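Local coordinates for CalG4 (Micromonospora echinospora, PDB 3IA7), which belongs to the GT-B structural class, pairing two Rossmann-like domains built on parallel sheets, and occurs as an assembly of two chains, at residues L118-R122 against L168-Y172; R125-R129 against Y396-A401; R153-D157 against V178-W182; N11-H17 against D109-F113; E184-L188 against E206-F210. One frame throughout, in Å; residues are numbered along the deposited sequence.

All five contacts lie in or around the N-terminal Rossmann-like domain, whose parallel sheet runs 53-56, 34-39, 6-10, 105-109, 127-131, 189-191, 208-210. Interaction 4, its centre about 9 Å from that of the chain, closes before the others open; interactions 1 and 3 alternate along the chain, and interactions 3 and 5 are nested inside the loop closed by interaction 2. Interactions 2 and 5 reach the same sheet, their centres about 11 Å apart, and R129 N probably hydrogen-bonds L188 O. Interactions 1 and 3, centres about 16 Å apart, share the packing of Y181 against L118 and L169, while W182 meets F113 of interaction 4. Interaction 2 ties helix 385-400 back onto this first domain.

Interaction 1 of 5, residues L118-R122 against L168-Y172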
# COMPACT_ATOMS: atom_id res chain seq x y z
N LEU A 118 -2.46 -1.38 31.52
CA LEU A 118 -3.33 -0.85 32.60
C LEU A 118 -4.84 -0.79 32.20
O LEU A 118 -5.71 -1.07 33.00
CB LEU A 118 -2.79 0.50 33.13
CG LEU A 118 -1.38 0.36 33.83
CD1 LEU A 118 -0.98 1.78 34.33
CD2 LEU A 118 -1.42 -0.66 35.01
N LEU A 119 -5.13 -0.43 30.95
CA LEU A 119 -6.50 -0.43 30.39
C LEU A 119 -7.04 -1.82 30.47
O LEU A 119 -8.17 -2.05 30.96
CB LEU A 119 -6.46 0.05 28.93
CG LEU A 119 -6.32 1.57 28.70
CD1 LEU A 119 -6.25 1.79 27.17
CD2 LEU A 119 -7.52 2.36 29.29
N ALA A 120 -6.22 -2.77 30.04
CA ALA A 120 -6.58 -4.20 30.06
C ALA A 120 -6.85 -4.70 31.50
O ALA A 120 -7.80 -5.44 31.72
CB ALA A 120 -5.47 -5.04 29.40
N ALA A 121 -6.02 -4.31 32.46
CA ALA A 121 -6.26 -4.66 33.85
C ALA A 121 -7.56 -4.04 34.40
O ALA A 121 -8.40 -4.75 34.96
CB ALA A 121 -5.06 -4.24 34.72
N ARG A 122 -7.73 -2.74 34.24
CA ARG A 122 -8.90 -2.05 34.81
C ARG A 122 -10.18 -2.53 34.14
O ARG A 122 -11.17 -2.79 34.81
CB ARG A 122 -8.82 -0.52 34.71
CG ARG A 122 -10.13 0.18 35.26
CD ARG A 122 -9.82 1.62 35.63
NE ARG A 122 -8.87 1.70 36.74
CZ ARG A 122 -8.22 2.80 37.09
NH1 ARG A 122 -8.41 3.96 36.41
NH2 ARG A 122 -7.38 2.74 38.09
N LEU A 168 1.35 4.69 40.20
CA LEU A 168 0.40 4.48 39.08
C LEU A 168 -0.07 3.01 39.05
O LEU A 168 -1.25 2.73 38.98
CB LEU A 168 1.07 4.87 37.73
CG LEU A 168 0.24 4.57 36.46
CD1 LEU A 168 -1.10 5.40 36.52
CD2 LEU A 168 0.98 4.87 35.16
N LEU A 169 0.88 2.07 39.05
CA LEU A 169 0.54 0.65 39.07
C LEU A 169 -0.35 0.28 40.24
O LEU A 169 -1.27 -0.51 40.10
CB LEU A 169 1.83 -0.19 39.18
CG LEU A 169 2.67 -0.26 37.91
CD1 LEU A 169 3.90 -1.24 38.13
CD2 LEU A 169 1.90 -0.68 36.73
N GLY A 170 -0.06 0.83 41.42
CA GLY A 170 -0.85 0.56 42.61
C GLY A 170 -2.30 1.00 42.45
O GLY A 170 -3.20 0.36 43.00
N LYS A 171 -2.52 2.10 41.72
CA LYS A 171 -3.87 2.56 41.42
C LYS A 171 -4.69 1.58 40.56
O LYS A 171 -5.90 1.70 40.50
CB LYS A 171 -3.84 3.94 40.73
CG LYS A 171 -3.51 5.04 41.71
CD LYS A 171 -3.30 6.37 40.98
CE LYS A 171 -2.92 7.45 41.98
NZ LYS A 171 -2.81 8.81 41.31
N TYR A 172 -4.02 0.62 39.93
CA TYR A 172 -4.64 -0.40 39.09
C TYR A 172 -4.57 -1.80 39.74
O TYR A 172 -4.82 -2.82 39.09
CB TYR A 172 -4.01 -0.40 37.69
CG TYR A 172 -4.43 0.78 36.86
CD1 TYR A 172 -5.48 0.67 35.95
CD2 TYR A 172 -3.88 2.06 37.08
CE1 TYR A 172 -5.93 1.78 35.20
CE2 TYR A 172 -4.33 3.18 36.34
CZ TYR A 172 -5.37 3.01 35.41
OH TYR A 172 -5.83 4.08 34.65
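A helix of the N-terminal Rossmann-like domain, 113-123, meets residues 168-172, which start on helix 159-170 and run on to a non-helical Y172. Y172, with chi1 at m, inserts its ring between two side chains of 118-122. Over one face lies L118 CB, 3.9 Å from the ring centroid in a CH-pi contact; over the other the guanidinium of R122 stacks nearly parallel, planes at 7° and CZ 3.6 Å from the centroid, a cation-pi pair. R122 reaches that position with chi1 and chi2 at t and a bend at chi3 (m). Its charge also has E95 of helix 75-98 as a salt-bridge partner, and the same carboxylate accepts Y172 OH. L118, in the mt rotamer, spreads its methyls over the other helix: CD1 is 3.7 Å from L168 CG and CD2 3.7 Å from L169 CD2. R122 NH2 also gives a weak hydrogen bond to K171 O, 3.0 Å away.

Interaction 2 of 5, residues R125-R129 against Y396-A401; sequences RPAVR and YLGRVA
This is a strand-to-helix contact in which the last turn of the C-terminal helix 385-400 packs on the start of strand 127-131 in the N-terminal sheet. R125 and P126 are extended and lead into the strand at A127; 396-400 is helical, with V400 N hydrogen-bonded to Y396 O at 2.9 Å, and A401 is the first residue to leave helical angles (phi/psi -157/69). The nearest CA pairs are P126 with V400, 7.1 Å, and V128 with Y396, 8.7 Å. Y396, chi1 t and chi2 61°, points at the strand and donates from OH to A127 O at 2.8 Å. Its CD2 lies 3.6 Å from CG2 of V128, whose chi1 is t. P126, C-gamma endo, fits against the helix end: its CB is 3.7 Å from V400 CG2, and its CG is 3.9 Å from A401 CB and 4.4 Å from L397 CD2. A return of the C-terminal helix to the N-terminal domain is characteristic of GT-B proteins. L397 and P126 both also touch L105 of the adjacent strand. Surrounded by apolar contacts, the one hydrogen bond between the two segments satisfies the tyrosine hydroxyl with A127 O inside an otherwise apolar contact.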
# COMPACT_ATOMS: atom_id res chain seq x y z
N ARG A 125 -9.86 -7.19 30.53
CA ARG A 125 -9.94 -7.61 29.12
C ARG A 125 -8.60 -8.16 28.70
O ARG A 125 -7.59 -7.73 29.24
CB ARG A 125 -10.35 -6.42 28.22
CG ARG A 125 -11.77 -5.91 28.44
CD ARG A 125 -12.79 -7.02 28.14
NE ARG A 125 -14.20 -6.55 28.18
CZ ARG A 125 -15.03 -6.67 29.22
NH1 ARG A 125 -14.64 -7.23 30.38
NH2 ARG A 125 -16.28 -6.22 29.10
N PRO A 126 -8.59 -9.06 27.71
CA PRO A 126 -7.34 -9.55 27.13
C PRO A 126 -6.68 -8.45 26.31
O PRO A 126 -7.34 -7.45 25.91
CB PRO A 126 -7.79 -10.73 26.22
CG PRO A 126 -9.18 -10.37 25.83
CD PRO A 126 -9.78 -9.64 27.05
N ALA A 127 -5.37 -8.56 26.13
CA ALA A 127 -4.64 -7.56 25.39
C ALA A 127 -3.68 -8.21 24.42
O ALA A 127 -3.25 -9.35 24.64
CB ALA A 127 -3.87 -6.56 26.35
N VAL A 128 -3.39 -7.50 23.33
CA VAL A 128 -2.42 -7.92 22.33
C VAL A 128 -1.43 -6.80 22.19
O VAL A 128 -1.84 -5.64 22.04
CB VAL A 128 -3.10 -8.05 20.93
CG1 VAL A 128 -2.03 -8.24 19.79
CG2 VAL A 128 -4.15 -9.13 20.92
N ARG A 129 -0.14 -7.14 22.19
CA ARG A 129 0.90 -6.16 21.97
C ARG A 129 1.28 -6.10 20.46
O ARG A 129 1.44 -7.14 19.79
CB ARG A 129 2.15 -6.53 22.80
CG ARG A 129 3.31 -5.53 22.55
CD ARG A 129 4.52 -5.83 23.51
NE ARG A 129 4.08 -5.72 24.93
CZ ARG A 129 4.88 -5.48 25.96
NH1 ARG A 129 6.19 -5.33 25.76
NH2 ARG A 129 4.37 -5.34 27.18
N TYR A 396 -6.67 -15.78 19.01
CA TYR A 396 -6.37 -15.44 20.40
C TYR A 396 -7.67 -15.17 21.11
O TYR A 396 -7.93 -15.72 22.19
CB TYR A 396 -5.41 -14.23 20.42
CG TYR A 396 -4.99 -13.66 21.76
CD1 TYR A 396 -4.29 -14.43 22.72
CD2 TYR A 396 -5.30 -12.36 22.08
CE1 TYR A 396 -3.90 -13.89 23.92
CE2 TYR A 396 -4.91 -11.80 23.28
CZ TYR A 396 -4.21 -12.56 24.19
OH TYR A 396 -3.76 -11.97 25.36
N LEU A 397 -8.53 -14.38 20.49
CA LEU A 397 -9.88 -14.13 21.05
C LEU A 397 -10.69 -15.40 21.26
O LEU A 397 -11.29 -15.58 22.30
CB LEU A 397 -10.65 -13.16 20.17
CG LEU A 397 -10.27 -11.69 20.26
CD1 LEU A 397 -11.14 -10.93 19.25
CD2 LEU A 397 -10.53 -11.13 21.66
N GLY A 398 -10.65 -16.30 20.27
CA GLY A 398 -11.27 -17.61 20.36
C GLY A 398 -10.80 -18.36 21.59
O GLY A 398 -11.60 -19.03 22.23
N ARG A 399 -9.50 -18.27 21.91
CA ARG A 399 -8.97 -18.97 23.09
C ARG A 399 -9.33 -18.29 24.40
O ARG A 399 -9.78 -18.94 25.34
CB ARG A 399 -7.45 -19.16 23.04
CG ARG A 399 -6.90 -19.87 21.82
CD ARG A 399 -5.37 -20.05 21.89
NE ARG A 399 -4.58 -18.82 21.71
CZ ARG A 399 -4.09 -18.40 20.54
NH1 ARG A 399 -4.32 -19.10 19.44
NH2 ARG A 399 -3.35 -17.29 20.48
N VAL A 400 -9.09 -16.98 24.47
CA VAL A 400 -9.08 -16.30 25.77
C VAL A 400 -10.34 -15.49 26.08
O VAL A 400 -10.56 -15.12 27.23
CB VAL A 400 -7.82 -15.39 25.94
CG1 VAL A 400 -6.54 -16.21 25.78
CG2 VAL A 400 -7.86 -14.19 24.97
N ALA A 401 -11.13 -15.19 25.06
CA ALA A 401 -12.37 -14.48 25.29
C ALA A 401 -13.32 -14.75 24.12
O ALA A 401 -13.56 -13.84 23.32
CB ALA A 401 -12.09 -12.98 25.43

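Interaction 3 of 5, residues R153-D157 against V178-W182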
# COMPACT_ATOMS: atom_id res chain seq x y z
N ARG A 153 20.99 4.06 33.45
CA ARG A 153 20.16 3.14 34.23
C ARG A 153 18.83 2.80 33.57
O ARG A 153 18.25 3.64 32.90
CB ARG A 153 19.89 3.74 35.61
CG ARG A 153 21.22 4.03 36.36
CD ARG A 153 20.99 4.79 37.65
NE ARG A 153 20.25 4.05 38.69
CZ ARG A 153 20.79 3.21 39.58
NH1 ARG A 153 22.09 2.93 39.58
NH2 ARG A 153 20.01 2.62 40.48
N HIS A 154 18.32 1.59 33.82
CA HIS A 154 16.96 1.22 33.44
C HIS A 154 16.07 2.32 34.05
O HIS A 154 16.31 2.73 35.19
CB HIS A 154 16.58 -0.17 34.02
CG HIS A 154 15.33 -0.76 33.42
ND1 HIS A 154 14.07 -0.26 33.68
CD2 HIS A 154 15.15 -1.81 32.58
CE1 HIS A 154 13.17 -0.96 33.01
NE2 HIS A 154 13.80 -1.91 32.33
N PRO A 155 15.04 2.80 33.31
CA PRO A 155 14.14 3.80 33.91
C PRO A 155 13.55 3.36 35.25
O PRO A 155 13.30 4.19 36.10
CB PRO A 155 13.00 3.95 32.87
CG PRO A 155 13.23 2.93 31.85
CD PRO A 155 14.69 2.52 31.91
N ALA A 156 13.36 2.06 35.43
CA ALA A 156 12.78 1.54 36.69
C ALA A 156 13.75 1.71 37.84
O ALA A 156 13.34 1.72 38.99
CB ALA A 156 12.41 0.07 36.53
N ASP A 157 15.03 1.88 37.50
CA ASP A 157 16.09 2.11 38.49
C ASP A 157 16.41 3.58 38.74
O ASP A 157 17.34 3.91 39.50
CB ASP A 157 17.35 1.36 38.06
CG ASP A 157 17.22 -0.15 38.24
OD1 ASP A 157 16.51 -0.56 39.19
OD2 ASP A 157 17.82 -0.92 37.45
N VAL A 178 8.46 -2.84 39.69
CA VAL A 178 8.42 -2.06 38.44
C VAL A 178 9.26 -2.64 37.32
O VAL A 178 8.76 -2.77 36.21
CB VAL A 178 8.85 -0.57 38.67
CG1 VAL A 178 8.97 0.20 37.36
CG2 VAL A 178 7.87 0.11 39.60
N LYS A 179 10.52 -3.02 37.60
CA LYS A 179 11.35 -3.61 36.56
C LYS A 179 10.77 -4.96 36.06
O LYS A 179 10.77 -5.23 34.85
CB LYS A 179 12.78 -3.78 37.10
CG LYS A 179 13.85 -3.77 36.04
CD LYS A 179 15.24 -3.92 36.75
CE LYS A 179 16.36 -3.67 35.75
NZ LYS A 179 17.67 -3.50 36.45
N GLU A 180 10.31 -5.82 36.97
CA GLU A 180 9.63 -7.07 36.62
C GLU A 180 8.42 -6.86 35.72
O GLU A 180 8.27 -7.49 34.69
CB GLU A 180 9.18 -7.80 37.87
CG GLU A 180 8.69 -9.22 37.58
CD GLU A 180 8.15 -9.96 38.82
OE1 GLU A 180 8.54 -9.60 39.94
OE2 GLU A 180 7.34 -10.90 38.64
N TYR A 181 7.53 -5.97 36.13
CA TYR A 181 6.37 -5.58 35.33
C TYR A 181 6.74 -5.15 33.91
O TYR A 181 6.11 -5.59 32.93
CB TYR A 181 5.66 -4.43 36.04
CG TYR A 181 4.41 -3.99 35.36
CD1 TYR A 181 3.19 -4.62 35.63
CD2 TYR A 181 4.44 -2.95 34.41
CE1 TYR A 181 2.01 -4.20 34.97
CE2 TYR A 181 3.26 -2.52 33.75
CZ TYR A 181 2.05 -3.16 34.06
OH TYR A 181 0.91 -2.74 33.39
N TRP A 182 7.76 -4.29 33.81
CA TRP A 182 8.23 -3.72 32.53
C TRP A 182 8.56 -4.84 31.57
O TRP A 182 8.25 -4.76 30.35
CB TRP A 182 9.44 -2.82 32.79
CG TRP A 182 9.76 -1.84 31.67
CD1 TRP A 182 10.22 -2.14 30.42
CD2 TRP A 182 9.72 -0.41 31.75
NE1 TRP A 182 10.38 -1.00 29.68
CE2 TRP A 182 10.11 0.09 30.46
CE3 TRP A 182 9.35 0.50 32.75
CZ2 TRP A 182 10.15 1.44 30.16
CZ3 TRP A 182 9.38 1.89 32.43
CH2 TRP A 182 9.79 2.33 31.15
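K179 NZ and D157 OD2 form a salt bridge at 2.8 Å, with NZ as donor; the lysine side chain is fully extended, chi1 to chi4 all t, and so spans the gap from helix 178-182 to the turn. R153 NE and NH2 both donate hydrogen bonds to D157 O, at 3.0 and 3.1 Å, and H154 ND1 accepts from A156 N at 3.0 Å, which holds the imidazole in place over the 3-10 turn 155-157. K179 CG lies over the face of the H154 ring in a CH-pi contact, 4.0 Å from the centroid, and the ring's edge points at the face of the five-membered ring of W182 in a T-shaped pair, centroids 4.8 Å apart and planes at 82°. The turn joins helix 142-150 to helix 159-170 within the helical part of the N-terminal Rossmann-like domain, and helix 178-182 packs beside it. H154 also meets W147, and W182 meets F113, both edge-to-face. P155 CG sits over the six-membered ring of W182, 4.0 Å from its centroid and 3.6 Å from W182 CH2. Where the backbones come nearest, A156 and K179 CA atoms 5.3 Å apart, A156 CB packs on V178 CG1 at 3.5 Å.

Interaction 4 of 5, residues N11-H17 against D109-F113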
# COMPACT_ATOMS: atom_id res chain seq x y z
N ASN A 11 -2.30 3.70 20.61
CA ASN A 11 -1.03 3.95 19.98
C ASN A 11 -0.55 5.37 20.25
O ASN A 11 -1.36 6.27 20.58
CB ASN A 11 -1.09 3.72 18.45
CG ASN A 11 0.28 3.25 17.86
OD1 ASN A 11 1.35 3.38 18.47
ND2 ASN A 11 0.21 2.64 16.70
N VAL A 12 0.75 5.56 20.15
CA VAL A 12 1.34 6.89 20.28
C VAL A 12 1.26 7.57 18.88
O VAL A 12 1.05 6.91 17.87
CB VAL A 12 2.79 6.83 20.84
CG1 VAL A 12 3.68 6.07 19.90
CG2 VAL A 12 3.38 8.26 21.04
N GLN A 13 1.41 8.88 18.83
CA GLN A 13 1.41 9.51 17.53
C GLN A 13 2.80 9.28 16.89
O GLN A 13 3.77 9.00 17.58
CB GLN A 13 0.98 10.98 17.61
CG GLN A 13 1.84 11.83 18.40
CD GLN A 13 1.68 13.33 18.11
OE1 GLN A 13 0.76 13.82 17.36
NE2 GLN A 13 2.56 14.09 18.73
N GLY A 14 2.89 9.37 15.58
CA GLY A 14 4.17 9.23 14.93
C GLY A 14 4.03 8.17 13.87
O GLY A 14 3.43 7.08 14.09
N HIS A 15 4.57 8.50 12.71
CA HIS A 15 4.38 7.72 11.53
C HIS A 15 4.85 6.28 11.78
O HIS A 15 4.20 5.32 11.34
CB HIS A 15 5.13 8.36 10.36
CG HIS A 15 5.19 7.47 9.15
ND1 HIS A 15 4.09 7.23 8.36
CD2 HIS A 15 6.20 6.72 8.65
CE1 HIS A 15 4.42 6.39 7.39
NE2 HIS A 15 5.69 6.06 7.54
N GLY A 16 6.01 6.16 12.44
CA GLY A 16 6.67 4.88 12.64
C GLY A 16 5.89 3.93 13.53
O GLY A 16 6.10 2.72 13.48
N HIS A 17 4.99 4.47 14.36
CA HIS A 17 4.18 3.68 15.27
C HIS A 17 2.81 3.45 14.65
O HIS A 17 2.28 2.34 14.73
CB HIS A 17 4.02 4.42 16.60
CG HIS A 17 5.30 4.44 17.39
ND1 HIS A 17 5.64 3.44 18.27
CD2 HIS A 17 6.35 5.30 17.36
CE1 HIS A 17 6.84 3.69 18.78
NE2 HIS A 17 7.28 4.83 18.26
N ASP A 109 0.32 -0.62 20.98
CA ASP A 109 1.71 -0.60 20.50
C ASP A 109 2.64 -0.64 21.68
O ASP A 109 2.30 -0.21 22.79
CB ASP A 109 1.96 0.68 19.67
CG ASP A 109 3.42 0.81 19.21
OD1 ASP A 109 3.76 0.11 18.24
OD2 ASP A 109 4.22 1.58 19.84
N VAL A 110 3.84 -1.17 21.45
CA VAL A 110 4.84 -1.29 22.54
C VAL A 110 5.23 0.04 23.22
O VAL A 110 5.46 0.07 24.43
CB VAL A 110 6.08 -2.07 22.08
CG1 VAL A 110 6.82 -1.29 20.99
CG2 VAL A 110 7.02 -2.42 23.29
N PHE A 111 5.24 1.15 22.49
CA PHE A 111 5.59 2.43 23.15
C PHE A 111 4.58 2.78 24.29
O PHE A 111 4.99 2.99 25.45
CB PHE A 111 5.71 3.54 22.11
CG PHE A 111 6.03 4.92 22.70
CD1 PHE A 111 7.25 5.53 22.44
CD2 PHE A 111 5.09 5.59 23.48
CE1 PHE A 111 7.54 6.82 23.01
CE2 PHE A 111 5.38 6.87 24.05
CZ PHE A 111 6.59 7.46 23.79
N PRO A 112 3.28 2.81 24.00
CA PRO A 112 2.32 2.91 25.12
C PRO A 112 1.96 1.59 25.84
O PRO A 112 0.78 1.37 26.16
CB PRO A 112 1.06 3.51 24.43
CG PRO A 112 1.09 2.81 23.05
CD PRO A 112 2.58 2.89 22.69
N PHE A 113 2.95 0.75 26.18
CA PHE A 113 2.58 -0.54 26.74
C PHE A 113 2.02 -0.36 28.16
O PHE A 113 1.22 -1.18 28.56
CB PHE A 113 3.73 -1.53 26.76
CG PHE A 113 4.73 -1.29 27.87
CD1 PHE A 113 4.65 -2.04 29.05
CD2 PHE A 113 5.77 -0.38 27.73
CE1 PHE A 113 5.57 -1.86 30.15
CE2 PHE A 113 6.74 -0.22 28.80
CZ PHE A 113 6.62 -0.99 29.99
O HOH W 1 2.71 -0.46 15.70
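In the N-terminal Rossmann-like domain, the loops leaving the C-terminal ends of neighbouring parallel strands 6-10 and 105-109 meet in a buried contact. H17 ND1 donates to D109 OD2 at 2.8 Å, a His-carboxylate hydrogen bond. The same OD2 accepts F111 N at 2.9 Å, closing an Asx turn, while OD1 of D109 takes a hydrogen bond from water 1 (2.8 Å), which also donates to H17 O at 3.0 Å. N11 ND2 is hydrogen-bonded to H17 O at 2.9 Å, drawing the start of helix 15-30 back to the strand end. F111 directs its edge to the H17 face in an offset T-shaped pair, centroids 5.5 Å apart, and V12 CG2 covers an F111 face, 4.2 Å from the centroid. G14, at phi/psi 127/134, precedes the helix as its N-cap residue; a CB there would strike Q13 O. The glycine-containing turn between the first strand and first helix, set beside the loop after the fourth strand, is typical of Rossmann-like domains of the GT-B fold.

Interaction 5 of 5, residues E184-L188 against E206-F210; sequences EIEGL and ERFAF
I185, with chi1 at m, lays its CG2 over one face of the R207 guanidinium, 3.5 Å from CZ, and the same methyl touches F208 CZ at 3.6 Å. R207 (chi1 m, chi2 t, chi3 m) runs its aliphatic part along the opposing backbone, with CG 3.4 Å from G187 O and CD 3.8 Å from E186 O, and its NH2 forms a salt bridge with D205. Segment 184-188 is extended at 184-186, turns at G187 (phi/psi -57/-33) and straightens again at L188 (-145/134), next to strand 189-191. In 206-210, E206 and R207 have helical-type angles (R207 -67/-9) before strand 208-210 starts. L188 and R207 give the closest CA pair, 4.8 Å, where L188 CA makes a CA-H...O contact with R207 O at 3.5 Å. The polar links across the gap run through two waters. Water 2 donates to I185 O (2.9 Å) and accepts from R207 NH1 (3.0 Å); water 3 donates to E186 O (2.7 Å) and to R207 O (3.0 Å). E186, with chi1 t and chi2 p, accepts G187 N on OE2 at 2.9 Å and reaches Y108 OH through OE1. R207 and A209 are backbone hydrogen-bonded to T189, the residue after L188, so the contact marks the entry to the parallel pairing of the last two strands, 189-191 and 208-210, in the N-terminal Rossmann-like sheet of the GT-B fold.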
# COMPACT_ATOMS: atom_id res chain seq x y z
N GLU A 184 7.31 -8.08 31.60
CA GLU A 184 6.34 -9.14 31.39
C GLU A 184 5.93 -9.26 29.93
O GLU A 184 5.79 -8.25 29.25
CB GLU A 184 5.09 -8.91 32.25
CG GLU A 184 5.42 -9.17 33.71
CD GLU A 184 4.20 -9.04 34.57
OE1 GLU A 184 3.69 -7.93 34.70
OE2 GLU A 184 3.77 -10.05 35.14
N ILE A 185 5.68 -10.49 29.50
CA ILE A 185 5.36 -10.82 28.08
C ILE A 185 3.85 -10.89 27.90
O ILE A 185 3.13 -11.51 28.70
CB ILE A 185 6.03 -12.17 27.71
CG1 ILE A 185 7.57 -11.99 27.80
CG2 ILE A 185 5.51 -12.72 26.33
CD1 ILE A 185 8.42 -13.22 27.44
N GLU A 186 3.36 -10.23 26.86
CA GLU A 186 1.93 -10.22 26.53
C GLU A 186 1.40 -11.59 26.07
O GLU A 186 2.18 -12.42 25.62
CB GLU A 186 1.63 -9.15 25.45
CG GLU A 186 0.14 -8.77 25.42
CD GLU A 186 -0.44 -8.53 26.84
OE1 GLU A 186 -0.20 -7.45 27.41
OE2 GLU A 186 -1.07 -9.44 27.40
N GLY A 187 0.11 -11.85 26.26
CA GLY A 187 -0.49 -13.13 25.82
C GLY A 187 -0.28 -13.38 24.31
O GLY A 187 -0.16 -14.53 23.87
N LEU A 188 -0.27 -12.29 23.54
CA LEU A 188 0.03 -12.30 22.08
C LEU A 188 0.78 -11.02 21.70
O LEU A 188 0.42 -9.91 22.12
CB LEU A 188 -1.25 -12.43 21.20
CG LEU A 188 -1.05 -12.33 19.66
CD1 LEU A 188 -0.23 -13.58 19.15
CD2 LEU A 188 -2.39 -12.13 18.90
N GLU A 206 5.45 -19.35 20.95
CA GLU A 206 4.29 -19.18 20.08
C GLU A 206 3.45 -17.93 20.42
O GLU A 206 2.62 -17.57 19.60
CB GLU A 206 3.39 -20.44 20.07
CG GLU A 206 2.89 -20.82 21.44
CD GLU A 206 4.02 -21.43 22.29
OE1 GLU A 206 5.02 -21.93 21.71
OE2 GLU A 206 3.93 -21.36 23.54
N ARG A 207 3.68 -17.28 21.56
CA ARG A 207 3.06 -15.97 21.87
C ARG A 207 3.56 -14.82 20.97
O ARG A 207 3.05 -13.71 21.02
CB ARG A 207 3.27 -15.60 23.31
CG ARG A 207 2.58 -16.54 24.36
CD ARG A 207 3.05 -16.09 25.72
NE ARG A 207 4.49 -16.34 25.91
CZ ARG A 207 5.14 -16.13 27.05
NH1 ARG A 207 4.48 -15.63 28.08
NH2 ARG A 207 6.44 -16.38 27.16
N PHE A 208 4.59 -15.06 20.17
CA PHE A 208 5.11 -14.01 19.27
C PHE A 208 4.79 -14.42 17.82
O PHE A 208 5.23 -15.49 17.38
CB PHE A 208 6.61 -13.81 19.45
CG PHE A 208 6.98 -13.30 20.83
CD1 PHE A 208 7.17 -11.93 21.04
CD2 PHE A 208 7.07 -14.18 21.91
CE1 PHE A 208 7.51 -11.44 22.32
CE2 PHE A 208 7.36 -13.70 23.20
CZ PHE A 208 7.61 -12.32 23.41
N ALA A 209 4.02 -13.60 17.12
CA ALA A 209 3.82 -13.83 15.68
C ALA A 209 4.65 -12.83 14.82
O ALA A 209 4.43 -11.60 14.86
CB ALA A 209 2.33 -13.76 15.32
N PHE A 210 5.59 -13.35 14.05
CA PHE A 210 6.45 -12.45 13.18
C PHE A 210 5.77 -12.32 11.81
O PHE A 210 5.95 -13.17 10.91
CB PHE A 210 7.90 -12.97 13.09
CG PHE A 210 8.59 -12.98 14.44
CD1 PHE A 210 9.30 -11.83 14.87
CD2 PHE A 210 8.44 -14.06 15.31
CE1 PHE A 210 9.92 -11.80 16.15
CE2 PHE A 210 9.04 -14.06 16.62
CZ PHE A 210 9.77 -12.91 17.04
O HOH W 2 1.96 -14.18 28.77
O HOH W 3 3.88 -12.21 23.48